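Local coordinates for quinone oxidoreductase (Thermus thermophilus, PDB 1IZ0), which probably catalyses the NADPH-dependent reduction of quinones, binding the dinucleotide in the manner of the medium-chain dehydrogenase/reductase superfamily, at residues L37-A40 / D41-M44; F107-S110 / F111-Y115. All coordinates share one frame; numbering follows the deposited sequence.

The two contacts lie in series along the chain, their centres about 15 Å apart. Interaction 1 opens helix 39-46, directly after strand 27-37 of the GroES-like region; interaction 2 comes later, in the first turns of helix 108-120, which packs on helix 137-148 of the nucleotide-binding part. They meet where Asn-38 OD1 packs 3.6 Å from Val-109 CG1, and Glu-62 joins them too, weakly bonded to Asn-38 ND2 and hydrogen-bonded to Val-109 N. Both border the NADPH site, interaction 1 through Phe-39 itself and interaction 2 through Ser-110 and Thr-113, whose side chains lie about 4 Å from those of the binding residues Ala-137 and Leu-244, respectively.

Interaction 1 of 2, residues L37-A40 / D41-M44; sequences LNFA and DHLM
With CG beside its own backbone N (chi1 -67°), the carboxylate of Asp-41 is carried back over the start of the helix to the backbone N-H of Asn-38, while Phe-39, whose CG stands opposite its N, sends its ring forward along the helix surface toward His-42 and Leu-43. Asp-41 OD2 accepts from Asn-38 N at 2.7 Å; the donor reaches the anti side of the carboxylate, 18° out of its plane. A longer, weak bond joins the same OD2 to Asn-38 ND2, the side-chain amide and carboxylate planes being clearly tilted against each other. That amide is held more firmly from outside, since Asn-38 OD1 accepts from Lys-297. Beside the side-chain bond runs a backbone one, Asp-41 N to Asn-38 O at 2.7 Å, its donor above the carbonyl plane. Were Asp-41 an alanine, the Asn-38 N-H would probably lose this acceptor, and the side-chain amide its weak second tie.

On the other flank, the Phe-39 ring lies against the branched end of Leu-43, with CE1 3.6 Å from Leu-43 CG. The imidazole of His-42 runs alongside, pointing the same way, its plane turned 32° from the phenyl and its ND1 3.9 Å from Phe-39 CE2; that buried nitrogen has no polar partner in the model. In the backbone, Leu-43 N bonds to Phe-39 O at 3.0 Å, the first strong i to i+4 bond, after a weak one from His-42 N to Asn-38 O. The arrangement is half of a capping box: the side chain of the third residue after the N-cap takes the N-cap N-H, while the Asn-38 side chain makes no capping bond in return; this helix start presents Phe-39 to the NADPH-binding site.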
loop_
_atom_site.group_PDB
_atom_site.type_symbol
_atom_site.label_atom_id
_atom_site.label_comp_id
_atom_site.label_asym_id
_atom_site.label_seq_id
_atom_site.Cartn_x
_atom_site.Cartn_y
_atom_site.Cartn_z
ATOM N N LEU A 37 -5.025 0.466 7.723
ATOM C CA LEU A 37 -6.141 0.698 6.818
ATOM C C LEU A 37 -5.661 1.123 5.440
ATOM O O LEU A 37 -4.615 1.766 5.297
ATOM C CB LEU A 37 -7.082 1.759 7.398
ATOM C CG LEU A 37 -7.723 1.397 8.746
ATOM C CD1 LEU A 37 -8.750 2.462 9.117
ATOM C CD2 LEU A 37 -8.395 0.036 8.657
ATOM N N ASN A 38 -6.437 0.758 4.425
ATOM C CA ASN A 38 -6.099 1.070 3.042
ATOM C C ASN A 38 -7.289 1.709 2.336
ATOM O O ASN A 38 -8.435 1.506 2.731
ATOM C CB ASN A 38 -5.721 -0.218 2.309
ATOM C CG ASN A 38 -4.591 -0.958 2.985
ATOM O OD1 ASN A 38 -3.422 -0.598 2.834
ATOM N ND2 ASN A 38 -4.935 -1.991 3.756
ATOM N N PHE A 39 -7.022 2.472 1.285
ATOM C CA PHE A 39 -8.112 3.094 0.550
ATOM C C PHE A 39 -9.037 1.961 0.113
ATOM O O PHE A 39 -10.263 2.115 0.064
ATOM C CB PHE A 39 -7.574 3.853 -0.664
ATOM C CG PHE A 39 -8.620 4.669 -1.376
ATOM C CD1 PHE A 39 -9.078 4.296 -2.635
ATOM C CD2 PHE A 39 -9.173 5.796 -0.766
ATOM C CE1 PHE A 39 -10.076 5.034 -3.282
ATOM C CE2 PHE A 39 -10.170 6.541 -1.398
ATOM C CZ PHE A 39 -10.623 6.158 -2.660
ATOM N N ALA A 40 -8.435 0.808 -0.174
ATOM C CA ALA A 40 -9.180 -0.369 -0.595
ATOM C C ALA A 40 -10.267 -0.720 0.419
ATOM O O ALA A 40 -11.348 -1.178 0.043
ATOM C CB ALA A 40 -8.229 -1.553 -0.772
ATOM N N ASP A 41 -9.974 -0.523 1.703
ATOM C CA ASP A 41 -10.945 -0.815 2.752
ATOM C C ASP A 41 -12.124 0.141 2.612
ATOM O O ASP A 41 -13.274 -0.243 2.811
ATOM C CB ASP A 41 -10.316 -0.657 4.143
ATOM C CG ASP A 41 -9.251 -1.704 4.429
ATOM O OD1 ASP A 41 -9.552 -2.913 4.319
ATOM O OD2 ASP A 41 -8.115 -1.320 4.773
ATOM N N HIS A 42 -11.836 1.388 2.267
ATOM C CA HIS A 42 -12.895 2.371 2.097
ATOM C C HIS A 42 -13.785 2.005 0.913
ATOM O O HIS A 42 -15.005 2.112 0.999
ATOM C CB HIS A 42 -12.308 3.767 1.889
ATOM C CG HIS A 42 -13.314 4.782 1.440
ATOM N ND1 HIS A 42 -13.493 5.118 0.114
ATOM C CD2 HIS A 42 -14.209 5.521 2.139
ATOM C CE1 HIS A 42 -14.451 6.023 0.016
ATOM N NE2 HIS A 42 -14.903 6.283 1.231
ATOM N N LEU A 43 -13.176 1.562 -0.184
ATOM C CA LEU A 43 -13.941 1.188 -1.372
ATOM C C LEU A 43 -14.782 -0.059 -1.141
ATOM O O LEU A 43 -15.868 -0.202 -1.704
ATOM C CB LEU A 43 -13.006 0.953 -2.564
ATOM C CG LEU A 43 -12.282 2.200 -3.078
ATOM C CD1 LEU A 43 -11.414 1.838 -4.274
ATOM C CD2 LEU A 43 -13.311 3.260 -3.466
HETATM N N MSE A 44 -14.281 -0.965 -0.314
HETATM C CA MSE A 44 -15.002 -2.195 -0.033
HETATM C C MSE A 44 -16.263 -1.948 0.783
HETATM O O MSE A 44 -17.215 -2.718 0.696
HETATM C CB MSE A 44 -14.090 -3.188 0.685
HETATM C CG MSE A 44 -13.676 -4.345 -0.199
HETATM SE SE MSE A 44 -12.184 -5.337 0.515
HETATM C CE MSE A 44 -13.008 -5.976 2.156
#

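Interaction 2 of 2, residues F107-S110 / F111-Y115; sequences FPVS and FLTAY
Val-109 O takes two hydrogen bonds from one residue, Thr-113: its backbone N at 2.9 Å and its hydroxyl OG1 at 2.7 Å. The two donors come from opposite faces of the carbonyl plane, OG1 standing 36° out of it, so the oxygen is gripped from both sides. Thr-113 OG1 arrives there because it lies beside its own backbone N (chi1 -68°), which turns it back down the helix. The threonine hydroxyl thus spends its hydrogen inside the helix.

Around this pair the regular i to i+4 bonds continue. Phe-107 O receives Phe-111 N at 3.0 Å, nearly in line with its carbonyl bond; Pro-108 O receives Leu-112 N, and Ser-110 O receives Ala-114 N. Proline offers no N-H, and the next amide, Val-109 N, is satisfied outside the turn by Glu-62.

The side chains of the residues joined by the first of these bonds also meet. Their rings are near parallel (29°) but slid apart and barely overlap, with Phe-107 CD2 3.5 Å from Phe-111 CG. Phe-107 O also lies at the edge of the Phe-111 ring, 3.3 Å from Phe-111 CD2. These are the early turns of a largely buried alpha-helix, with a threonine hydroxyl bonded back to the i-4 carbonyl, packed through Ser-110 and Phe-111 against helix 137-148 and through Leu-112 against helix 251-261, beside the NADPH site.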
loop_
_atom_site.group_PDB
_atom_site.type_symbol
_atom_site.label_atom_id
_atom_site.label_comp_id
_atom_site.label_asym_id
_atom_site.label_seq_id
_atom_site.Cartn_x
_atom_site.Cartn_y
_atom_site.Cartn_z
ATOM N N PHE A 107 3.402 -1.967 6.750
ATOM C CA PHE A 107 4.306 -2.597 5.798
ATOM C C PHE A 107 3.775 -3.489 4.663
ATOM O O PHE A 107 4.020 -3.207 3.489
ATOM C CB PHE A 107 5.383 -3.372 6.574
ATOM C CG PHE A 107 6.184 -4.331 5.726
ATOM C CD1 PHE A 107 5.877 -5.684 5.705
ATOM C CD2 PHE A 107 7.231 -3.870 4.935
ATOM C CE1 PHE A 107 6.602 -6.573 4.905
ATOM C CE2 PHE A 107 7.962 -4.745 4.132
ATOM C CZ PHE A 107 7.646 -6.101 4.117
ATOM N N PRO A 108 3.046 -4.569 4.991
ATOM C CA PRO A 108 2.510 -5.504 3.985
ATOM C C PRO A 108 2.004 -4.965 2.651
ATOM O O PRO A 108 2.637 -5.149 1.604
ATOM C CB PRO A 108 1.425 -6.257 4.753
ATOM C CG PRO A 108 1.954 -6.264 6.150
ATOM C CD PRO A 108 2.451 -4.843 6.314
ATOM N N VAL A 109 0.850 -4.318 2.672
ATOM C CA VAL A 109 0.274 -3.803 1.433
ATOM C C VAL A 109 1.146 -2.815 0.662
ATOM O O VAL A 109 1.410 -3.018 -0.520
ATOM C CB VAL A 109 -1.091 -3.148 1.700
ATOM C CG1 VAL A 109 -1.644 -2.550 0.410
ATOM C CG2 VAL A 109 -2.046 -4.185 2.272
ATOM N N SER A 110 1.602 -1.759 1.327
ATOM C CA SER A 110 2.405 -0.727 0.663
ATOM C C SER A 110 3.697 -1.232 0.030
ATOM O O SER A 110 3.945 -1.014 -1.159
ATOM C CB SER A 110 2.742 0.397 1.652
ATOM O OG SER A 110 1.568 0.903 2.269
ATOM N N PHE A 111 4.523 -1.910 0.818
ATOM C CA PHE A 111 5.792 -2.400 0.308
ATOM C C PHE A 111 5.685 -3.516 -0.712
ATOM O O PHE A 111 6.469 -3.563 -1.667
ATOM C CB PHE A 111 6.690 -2.792 1.482
ATOM C CG PHE A 111 7.173 -1.606 2.258
ATOM C CD1 PHE A 111 8.464 -1.120 2.082
ATOM C CD2 PHE A 111 6.300 -0.908 3.090
ATOM C CE1 PHE A 111 8.876 0.048 2.715
ATOM C CE2 PHE A 111 6.699 0.261 3.727
ATOM C CZ PHE A 111 7.989 0.743 3.539
ATOM N N LEU A 112 4.728 -4.416 -0.527
ATOM C CA LEU A 112 4.547 -5.492 -1.488
ATOM C C LEU A 112 4.056 -4.894 -2.802
ATOM O O LEU A 112 4.481 -5.304 -3.884
ATOM C CB LEU A 112 3.545 -6.521 -0.956
ATOM C CG LEU A 112 4.181 -7.524 0.013
ATOM C CD1 LEU A 112 3.121 -8.448 0.613
ATOM C CD2 LEU A 112 5.233 -8.331 -0.744
ATOM N N THR A 113 3.168 -3.910 -2.700
ATOM C CA THR A 113 2.633 -3.238 -3.880
ATOM C C THR A 113 3.722 -2.500 -4.648
ATOM O O THR A 113 3.806 -2.598 -5.873
ATOM C CB THR A 113 1.547 -2.213 -3.496
ATOM O OG1 THR A 113 0.392 -2.904 -3.001
ATOM C CG2 THR A 113 1.168 -1.367 -4.704
ATOM N N ALA A 114 4.555 -1.756 -3.928
ATOM C CA ALA A 114 5.624 -0.997 -4.564
ATOM C C ALA A 114 6.646 -1.904 -5.234
ATOM O O ALA A 114 7.015 -1.691 -6.388
ATOM C CB ALA A 114 6.326 -0.099 -3.534
ATOM N N TYR A 115 7.114 -2.907 -4.505
ATOM C CA TYR A 115 8.109 -3.821 -5.048
ATOM C C TYR A 115 7.576 -4.627 -6.229
ATOM O O TYR A 115 8.212 -4.683 -7.282
ATOM C CB TYR A 115 8.614 -4.776 -3.958
ATOM C CG TYR A 115 9.606 -5.799 -4.470
ATOM C CD1 TYR A 115 9.175 -7.029 -4.963
ATOM C CD2 TYR A 115 10.975 -5.512 -4.515
ATOM C CE1 TYR A 115 10.083 -7.951 -5.491
ATOM C CE2 TYR A 115 11.890 -6.424 -5.042
ATOM C CZ TYR A 115 11.435 -7.637 -5.528
ATOM O OH TYR A 115 12.325 -8.532 -6.070
#